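Local coordinates for 2-methyl-aconitate isomerase (Shewanella oneidensis, PDB 5K87), which catalyses the cis-trans isomerization of 2-methyl-aconitate by base-catalysed proton abstraction and rotation about the C2-C3 bond, a step of propionate breakdown through the 2-methylcitrate cycle, at residues P58-I63 against V96-P101; A69-S74 against K317-M322; G94-S97 against F102-W105. The protein carries 1 engineered substitution. All coordinates share one frame; numbering follows the deposited sequence. Where two conformers were deposited one is given.

Contact 1: residues P58-I63 against V96-P101; sequences PYAKQI and VSIDKP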
loop_
_atom_site.group_PDB
_atom_site.type_symbol
_atom_site.label_atom_id
_atom_site.label_comp_id
_atom_site.label_asym_id
_atom_site.label_seq_id
_atom_site.Cartn_x
_atom_site.Cartn_y
_atom_site.Cartn_z
ATOM N N PRO A 58 -3.765 -6.927 -12.282
ATOM C CA PRO A 58 -3.433 -6.100 -13.448
ATOM C C PRO A 58 -3.499 -4.612 -13.151
ATOM O O PRO A 58 -2.909 -3.826 -13.900
ATOM C CB PRO A 58 -4.492 -6.495 -14.485
ATOM C CG PRO A 58 -5.590 -7.118 -13.714
ATOM C CD PRO A 58 -4.960 -7.754 -12.501
ATOM N N TYR A 59 -4.198 -4.212 -12.090
ATOM C CA TYR A 59 -4.260 -2.800 -11.731
ATOM C C TYR A 59 -3.011 -2.333 -10.989
ATOM O O TYR A 59 -2.791 -1.131 -10.853
ATOM C CB TYR A 59 -5.494 -2.488 -10.888
ATOM C CG TYR A 59 -6.790 -2.839 -11.573
ATOM C CD1 TYR A 59 -7.299 -2.055 -12.607
ATOM C CD2 TYR A 59 -7.513 -3.953 -11.184
ATOM C CE1 TYR A 59 -8.486 -2.378 -13.233
ATOM C CE2 TYR A 59 -8.698 -4.284 -11.806
ATOM C CZ TYR A 59 -9.180 -3.492 -12.828
ATOM O OH TYR A 59 -10.369 -3.820 -13.435
ATOM N N ALA A 60 -2.224 -3.287 -10.490
ATOM C CA ALA A 60 -1.006 -2.997 -9.719
ATOM C C ALA A 60 -1.269 -2.143 -8.468
ATOM O O ALA A 60 -0.467 -1.273 -8.118
ATOM C CB ALA A 60 0.074 -2.361 -10.618
ATOM N N LYS A 61 -2.397 -2.395 -7.799
ATOM C CA LYS A 61 -2.765 -1.652 -6.592
ATOM C C LYS A 61 -2.983 -2.532 -5.360
ATOM O O LYS A 61 -2.957 -2.032 -4.243
ATOM C CB LYS A 61 -4.035 -0.825 -6.820
ATOM C CG LYS A 61 -3.899 0.269 -7.868
ATOM C CD LYS A 61 -2.873 1.311 -7.462
ATOM C CE LYS A 61 -2.749 2.392 -8.524
ATOM N NZ LYS A 61 -1.687 3.373 -8.170
ATOM N N GLN A 62 -3.228 -3.823 -5.569
ATOM C CA GLN A 62 -3.539 -4.769 -4.477
ATOM C C GLN A 62 -4.642 -4.259 -3.532
ATOM O O GLN A 62 -4.575 -4.418 -2.307
ATOM C CB GLN A 62 -2.269 -5.231 -3.733
ATOM C CG GLN A 62 -1.363 -6.060 -4.654
ATOM C CD GLN A 62 -0.050 -6.483 -4.024
ATOM O OE1 GLN A 62 0.517 -5.776 -3.191
ATOM N NE2 GLN A 62 0.452 -7.640 -4.440
ATOM N N ILE A 63 -5.672 -3.661 -4.119
ATOM C CA ILE A 63 -6.818 -3.157 -3.366
ATOM C C ILE A 63 -7.716 -4.308 -2.893
ATOM O O ILE A 63 -8.565 -4.144 -2.014
ATOM C CB ILE A 63 -7.597 -2.137 -4.229
ATOM C CG1 ILE A 63 -6.763 -0.881 -4.427
ATOM C CG2 ILE A 63 -8.930 -1.751 -3.604
ATOM C CD1 ILE A 63 -6.871 0.056 -3.295
ATOM N N VAL A 96 5.674 -12.272 -3.111
ATOM C CA VAL A 96 4.477 -12.436 -3.923
ATOM C C VAL A 96 4.499 -11.441 -5.071
ATOM O O VAL A 96 4.528 -10.237 -4.858
ATOM C CB VAL A 96 3.203 -12.264 -3.076
ATOM C CG1 VAL A 96 1.973 -12.465 -3.938
ATOM C CG2 VAL A 96 3.215 -13.250 -1.911
ATOM N N SER A 97 4.507 -11.948 -6.301
ATOM C CA SER A 97 4.496 -11.079 -7.469
ATOM C C SER A 97 3.237 -10.223 -7.463
ATOM O O SER A 97 2.164 -10.701 -7.105
ATOM C CB SER A 97 4.525 -11.915 -8.743
ATOM O OG SER A 97 4.394 -11.095 -9.889
ATOM N N ILE A 98 3.367 -8.964 -7.860
ATOM C CA ILE A 98 2.194 -8.109 -7.977
ATOM C C ILE A 98 1.411 -8.432 -9.245
ATOM O O ILE A 98 0.179 -8.474 -9.229
ATOM C CB ILE A 98 2.596 -6.629 -7.950
ATOM C CG1 ILE A 98 3.205 -6.282 -6.588
ATOM C CG2 ILE A 98 1.403 -5.731 -8.250
ATOM C CD1 ILE A 98 3.940 -4.950 -6.548
ATOM N N ASP A 99 2.136 -8.684 -10.335
ATOM C CA ASP A 99 1.534 -8.782 -11.670
ATOM C C ASP A 99 1.322 -10.205 -12.182
ATOM O O ASP A 99 0.522 -10.415 -13.091
ATOM C CB ASP A 99 2.363 -7.980 -12.685
ATOM C CG ASP A 99 3.819 -8.418 -12.735
ATOM O OD1 ASP A 99 4.438 -8.611 -11.665
ATOM O OD2 ASP A 99 4.358 -8.566 -13.854
ATOM N N LYS A 100 2.026 -11.180 -11.618
ATOM C CA LYS A 100 1.956 -12.560 -12.112
ATOM C C LYS A 100 1.464 -13.487 -11.015
ATOM O O LYS A 100 1.659 -13.186 -9.830
ATOM C CB LYS A 100 3.348 -13.029 -12.555
ATOM C CG LYS A 100 4.051 -12.109 -13.542
ATOM C CD LYS A 100 5.526 -12.466 -13.662
ATOM N N PRO A 101 0.846 -14.619 -11.385
ATOM C CA PRO A 101 0.392 -15.569 -10.367
ATOM C C PRO A 101 1.555 -16.428 -9.897
ATOM O O PRO A 101 1.602 -17.632 -10.153
ATOM C CB PRO A 101 -0.649 -16.404 -11.114
ATOM C CG PRO A 101 -0.171 -16.390 -12.534
ATOM C CD PRO A 101 0.465 -15.041 -12.747
#

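Contact 2: residues A69-S74 against K317-M322; sequences ATSSTS and KLHHAM. With MLI (malonate ion), chain C.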
loop_
_atom_site.group_PDB
_atom_site.type_symbol
_atom_site.label_atom_id
_atom_site.label_comp_id
_atom_site.label_asym_id
_atom_site.label_seq_id
_atom_site.Cartn_x
_atom_site.Cartn_y
_atom_site.Cartn_z
ATOM N N ALA A 69 1.128 -3.113 -2.782
ATOM C CA ALA A 69 1.496 -2.794 -4.162
ATOM C C ALA A 69 2.946 -2.335 -4.329
ATOM O O ALA A 69 3.265 -1.603 -5.266
ATOM C CB ALA A 69 0.523 -1.766 -4.763
ATOM N N THR A 70 3.818 -2.776 -3.429
ATOM C CA THR A 70 5.253 -2.586 -3.571
ATOM C C THR A 70 5.914 -3.889 -3.155
ATOM O O THR A 70 5.313 -4.703 -2.439
ATOM C CB THR A 70 5.798 -1.449 -2.691
ATOM O OG1 THR A 70 5.729 -1.843 -1.314
ATOM C CG2 THR A 70 5.020 -0.154 -2.900
ATOM N N SER A 71 7.156 -4.092 -3.579
ATOM C CA SER A 71 7.844 -5.327 -3.236
ATOM C C SER A 71 7.985 -5.477 -1.716
ATOM O O SER A 71 7.906 -6.594 -1.189
ATOM C CB SER A 71 9.208 -5.414 -3.933
ATOM O OG SER A 71 10.116 -4.460 -3.429
ATOM N N SER A 72 8.161 -4.359 -1.017
ATOM C CA SER A 72 8.373 -4.435 0.425
ATOM C C SER A 72 7.071 -4.584 1.209
ATOM O O SER A 72 7.098 -4.705 2.434
ATOM C CB SER A 72 9.179 -3.234 0.922
ATOM O OG SER A 72 8.596 -2.023 0.489
ATOM N N THR A 73 5.941 -4.605 0.504
ATOM C CA THR A 73 4.636 -4.832 1.123
ATOM C C THR A 73 3.838 -5.909 0.397
ATOM O O THR A 73 2.611 -5.937 0.506
ATOM C CB THR A 73 3.778 -3.549 1.181
ATOM O OG1 THR A 73 3.518 -3.079 -0.147
ATOM C CG2 THR A 73 4.468 -2.458 1.976
ATOM N N SER A 74 4.510 -6.795 -0.336
ATOM C CA SER A 74 3.838 -7.905 -1.009
ATOM C C SER A 74 4.582 -9.171 -0.604
ATOM O O SER A 74 5.261 -9.813 -1.406
ATOM C CB SER A 74 3.835 -7.686 -2.526
ATOM O OG SER A 74 2.987 -8.618 -3.199
ATOM N N LYS A 317 12.135 -2.138 -9.401
ATOM C CA LYS A 317 11.993 -0.756 -8.959
ATOM C C LYS A 317 13.089 -0.415 -7.975
ATOM O O LYS A 317 13.534 -1.280 -7.230
ATOM C CB LYS A 317 10.643 -0.556 -8.267
ATOM C CG LYS A 317 9.438 -0.683 -9.189
ATOM C CD LYS A 317 9.323 0.521 -10.100
ATOM C CE LYS A 317 8.230 0.314 -11.143
ATOM N NZ LYS A 317 6.898 0.117 -10.505
ATOM N N LEU A 318 13.522 0.841 -7.958
ATOM C CA LEU A 318 14.400 1.302 -6.894
ATOM C C LEU A 318 13.694 1.132 -5.550
ATOM O O LEU A 318 12.569 1.600 -5.362
ATOM C CB LEU A 318 14.788 2.769 -7.101
ATOM C CG LEU A 318 15.892 3.225 -6.149
ATOM C CD1 LEU A 318 17.234 2.678 -6.621
ATOM C CD2 LEU A 318 15.941 4.743 -6.030
ATOM N N HIS A 319 14.368 0.462 -4.627
ATOM C CA HIS A 319 13.838 0.190 -3.305
ATOM C C HIS A 319 13.814 1.458 -2.459
ATOM O O HIS A 319 14.721 2.288 -2.529
ATOM C CB HIS A 319 14.688 -0.895 -2.646
ATOM C CG HIS A 319 14.100 -1.466 -1.401
ATOM N ND1 HIS A 319 14.260 -0.869 -0.162
ATOM C CD2 HIS A 319 13.383 -2.592 -1.180
ATOM C CE1 HIS A 319 13.656 -1.595 0.751
ATOM N NE2 HIS A 319 13.107 -2.649 0.160
ATOM N N HIS A 320 12.777 1.593 -1.634
ATOM C CA HIS A 320 12.557 2.820 -0.877
ATOM C C HIS A 320 13.584 3.031 0.231
ATOM O O HIS A 320 13.775 4.153 0.707
ATOM C CB HIS A 320 11.136 2.843 -0.305
ATOM C CG HIS A 320 10.922 1.910 0.847
ATOM N ND1 HIS A 320 10.718 2.361 2.132
ATOM C CD2 HIS A 320 10.872 0.556 0.912
ATOM C CE1 HIS A 320 10.546 1.328 2.937
ATOM N NE2 HIS A 320 10.641 0.220 2.225
ATOM N N ALA A 321 14.242 1.957 0.652
ATOM C CA ALA A 321 15.224 2.038 1.729
ATOM C C ALA A 321 16.353 1.075 1.369
ATOM O O ALA A 321 17.053 1.303 0.387
ATOM C CB ALA A 321 14.579 1.716 3.072
ATOM N N MET A 322 16.527 -0.006 2.121
ATOM C CA MET A 322 17.408 -1.081 1.667
ATOM C C MET A 322 16.871 -2.435 2.118
ATOM O O MET A 322 16.433 -2.597 3.269
ATOM C CB MET A 322 18.856 -0.889 2.148
ATOM C CG MET A 322 19.845 -1.889 1.551
ATOM S SD MET A 322 19.876 -1.899 -0.258
ATOM C CE MET A 322 20.337 -0.199 -0.574
HETATM C C1 MLI C . 10.166 -1.002 -4.366
HETATM C C2 MLI C . 8.812 -1.187 -5.026
HETATM C C3 MLI C . 10.006 -0.992 -2.863
HETATM O O6 MLI C . 8.456 -2.329 -5.403
HETATM O O7 MLI C . 8.058 -0.199 -5.191
HETATM O O8 MLI C . 9.420 -1.945 -2.292
HETATM O O9 MLI C . 10.459 -0.029 -2.203
#

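Contact 3: residues G94-S97 against F102-W105; sequences GQVS and FVDW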
loop_
_atom_site.group_PDB
_atom_site.type_symbol
_atom_site.label_atom_id
_atom_site.label_comp_id
_atom_site.label_asym_id
_atom_site.label_seq_id
_atom_site.Cartn_x
_atom_site.Cartn_y
_atom_site.Cartn_z
ATOM N N GLY A 94 8.042 -15.896 1.228
ATOM C CA GLY A 94 7.475 -15.899 -0.110
ATOM C C GLY A 94 7.294 -14.488 -0.633
ATOM O O GLY A 94 6.516 -13.701 -0.079
ATOM N N GLN A 95 8.028 -14.155 -1.689
ATOM C CA GLN A 95 7.907 -12.866 -2.346
ATOM C C GLN A 95 6.769 -12.984 -3.351
ATOM O O GLN A 95 6.874 -13.732 -4.330
ATOM C CB GLN A 95 9.204 -12.527 -3.079
ATOM C CG GLN A 95 9.184 -11.159 -3.763
ATOM C CD GLN A 95 9.243 -10.028 -2.765
ATOM O OE1 GLN A 95 10.073 -10.045 -1.867
ATOM N NE2 GLN A 95 8.355 -9.048 -2.903
ATOM N N VAL A 96 5.674 -12.272 -3.111
ATOM C CA VAL A 96 4.477 -12.436 -3.923
ATOM C C VAL A 96 4.499 -11.441 -5.071
ATOM O O VAL A 96 4.528 -10.237 -4.858
ATOM C CB VAL A 96 3.203 -12.264 -3.076
ATOM C CG1 VAL A 96 1.973 -12.465 -3.938
ATOM C CG2 VAL A 96 3.215 -13.250 -1.911
ATOM N N SER A 97 4.507 -11.948 -6.301
ATOM C CA SER A 97 4.496 -11.079 -7.469
ATOM C C SER A 97 3.237 -10.223 -7.463
ATOM O O SER A 97 2.164 -10.701 -7.105
ATOM C CB SER A 97 4.525 -11.915 -8.743
ATOM O OG SER A 97 4.394 -11.095 -9.889
ATOM N N PHE A 102 2.483 -15.789 -9.190
ATOM C CA PHE A 102 3.755 -16.407 -8.856
ATOM C C PHE A 102 4.218 -15.966 -7.475
ATOM O O PHE A 102 4.164 -14.781 -7.139
ATOM C CB PHE A 102 4.815 -16.028 -9.889
ATOM C CG PHE A 102 6.089 -16.796 -9.731
ATOM C CD1 PHE A 102 6.141 -18.119 -10.111
ATOM C CD2 PHE A 102 7.223 -16.218 -9.178
ATOM C CE1 PHE A 102 7.296 -18.855 -9.968
ATOM C CE2 PHE A 102 8.396 -16.956 -9.030
ATOM C CZ PHE A 102 8.427 -18.275 -9.427
ATOM N N VAL A 103 4.654 -16.927 -6.675
ATOM C CA VAL A 103 5.294 -16.625 -5.401
ATOM C C VAL A 103 6.719 -17.154 -5.489
ATOM O O VAL A 103 6.920 -18.321 -5.829
ATOM C CB VAL A 103 4.559 -17.279 -4.211
ATOM C CG1 VAL A 103 5.224 -16.870 -2.904
ATOM C CG2 VAL A 103 3.095 -16.876 -4.205
ATOM N N ASP A 104 7.695 -16.287 -5.222
ATOM C CA ASP A 104 9.099 -16.651 -5.335
ATOM C C ASP A 104 9.660 -17.053 -3.978
ATOM O O ASP A 104 9.597 -16.281 -3.017
ATOM C CB ASP A 104 9.898 -15.490 -5.904
ATOM C CG ASP A 104 11.240 -15.921 -6.424
ATOM O OD1 ASP A 104 12.055 -16.403 -5.618
ATOM O OD2 ASP A 104 11.490 -15.767 -7.635
ATOM N N TRP A 105 10.200 -18.268 -3.911
ATOM C CA TRP A 105 10.739 -18.838 -2.682
ATOM C C TRP A 105 12.265 -18.964 -2.719
ATOM O O TRP A 105 12.847 -19.704 -1.921
ATOM C CB TRP A 105 10.121 -20.222 -2.421
ATOM C CG TRP A 105 8.631 -20.196 -2.341
ATOM C CD1 TRP A 105 7.749 -20.442 -3.361
ATOM C CD2 TRP A 105 7.835 -19.885 -1.187
ATOM N NE1 TRP A 105 6.461 -20.307 -2.908
ATOM C CE2 TRP A 105 6.485 -19.968 -1.579
ATOM C CE3 TRP A 105 8.133 -19.560 0.143
ATOM C CZ2 TRP A 105 5.436 -19.730 -0.696
ATOM C CZ3 TRP A 105 7.089 -19.317 1.019
ATOM C CH2 TRP A 105 5.756 -19.404 0.598
#

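Contact 1: residues P58-I63 against V96-P101
The turn linking strands 89-96 and 103-104 of a beta hairpin meets the loop that follows helix 43-53 where Ile98 packs on Ala60 and Gln62. Ile98 divides its two branches between these neighbours. Its CG2, set anti to the backbone N (CG1 at chi1 -65°), lies 3.9 Å from Ala60 CA and 4.3 Å from Ala60 CB. Its other branch, through CG1, comes 3.7 Å from Gln62 NE2, and the two side chains cross at about a right angle. Gln62 is extended beyond CG (chi2 176°), which carries its amide from the loop past the flank of the isoleucine into buried surroundings. There both ends of the amide are used: OE1 accepts from Ala69 N, while NE2 bonds to Ser74 OG and to Ser55 OG, a hydroxyl that also bonds to Ser97 O and so joins the glutamine to the turn. With an acceptor at one end and a donor at the other, the amide is fixed in which way round it lies. The turn is braced from within by an ST motif, in which Ser97 OG accepts from Lys100 N at 2.9 Å, with a weak further bond from Asp99 N at 3.3 Å. Gln62 O accepts from Lys25 NZ of the second subunit, which places this loop at the dimer interface. The direct meeting is thus a modest apolar touch beside an amide hydrogen-bonded at both ends, and polar ties between loop and turn include the hydroxyl of Ser55 and a backbone bond between Ile98 and Asp57. Because Ser74 is among the substrate-binding residues, Gln62 is placed to act as a second-shell residue, probably steadying this part of the site.

Contact 2: residues A69-S74 against K317-M322
Ser71 and Ser72 face His319 and His320 across a malonate ion in the substrate site, at a cleft between two parts of a fold of the diaminopimelate epimerase class. The anion is held mainly by hydrogen bonds. At the start of the short 3-10 turn, Ser71 N points at malonate O6 (2.9 Å) in a nearly straight bond, 170°. Oxygen O8 takes three donors: Ser71 OG at 2.8 Å, Ser72 N at 3.0 Å and Ser72 OG at 2.9 Å. Each serine hydroxyl sits between its own backbone N and carbonyl carbon (chi1 68° and 52°), beside the N-H, where Ser71 spans O6 and O8 and Ser72 gives both its donors to O8. From the other segment His320 N donates to O9 at 2.9 Å, so the two segments grip the two oxygens of one carboxylate. This is consistent with malonate occupying places meant for substrate carboxylates. A hydrogen bond within segment 317-322 sets the His319 ring: its ND1 accepts from Ala321 N at 2.9 Å, somewhat tilted from the ring plane, while NE2 bonds to a second malonate. An alanine in place of His319 would be likely to deprive that second malonate of its NE2 partner and leave Ala321 N without its acceptor, freeing the turn to shift. Looser contacts surround these bonds. One face of the His319 ring lies under malonate O9, offset toward the rim, and its NE2 stands 4.0 Å from Ser72 CB. Met323, inferred to be a proton donor or acceptor, adjoins the His319 side chain. Ala321 CB covers the centre of one face of the His320 ring, whose edge faces malonate O9, with CD2 at 3.2 Å.

Contact 3: residues G94-S97 against F102-W105
Gln95 and Asp104 form the hydrogen-bonded antiparallel pair of a beta hairpin, strand 89-96 with strand 103-104. Asp104 N gives to Gln95 O at 2.8 Å, almost straight at 174°, and Gln95 N returns a bond to Asp104 O at 3.0 Å. Nearer the turn, Ser97 N donates to Phe102 O at 3.0 Å, nearly along the C=O axis. Outside these bonds, Gln95 and Asp104 send their side chains to one face of the hairpin, where CB meets CB at 4.2 Å. Their polar ends part: Gln95 NE2 bonds to Ser71 O of the substrate-binding loop, and Asp104 OD1 to Ser106 OG. The opposite face carries the non-hydrogen-bonded pair, with Val96 CG2 4.3 Å from Val103 CG1; Val96 continues onto Leu50 and Ile53 of helix 43-53. Trp105 starts away from the partner strand, but with CG beside its backbone N (chi1 -57°) the indole folds back over Gly94, while NE1 bonds to Asp46 OD1. Val103 CG1 lies on the same indole face, 3.7 Å from Gly94 CA. At Gly94 the packing is too close to leave room for a side chain, with Val103 CG1 and Trp105 CH2 bordering the place. Instead Gly94 CA makes a CH-pi contact, 3.8 Å from the centroid of the six-membered ring of Trp105.

In the fold
Contact 2 is buried and nearest the centre of the chain, whereas contact 1 is partly buried and farther out; contact 3 is buried and lies between them in distance from the centre. Contacts 1 and 3 share Val96 and Ser97, one using the turn of the hairpin and the other its strands. Each is tied by a glutamine amide to segment 69-74, the one that lines contact 2. Their chemistry differs accordingly. Contact 3 is backbone pairing with apolar cover, contact 1 an isoleucine beside a bonded amide, and contact 2 a set of donors converging on an anion. Contacts 1 and 2 also touch the second subunit; contact 3 does not.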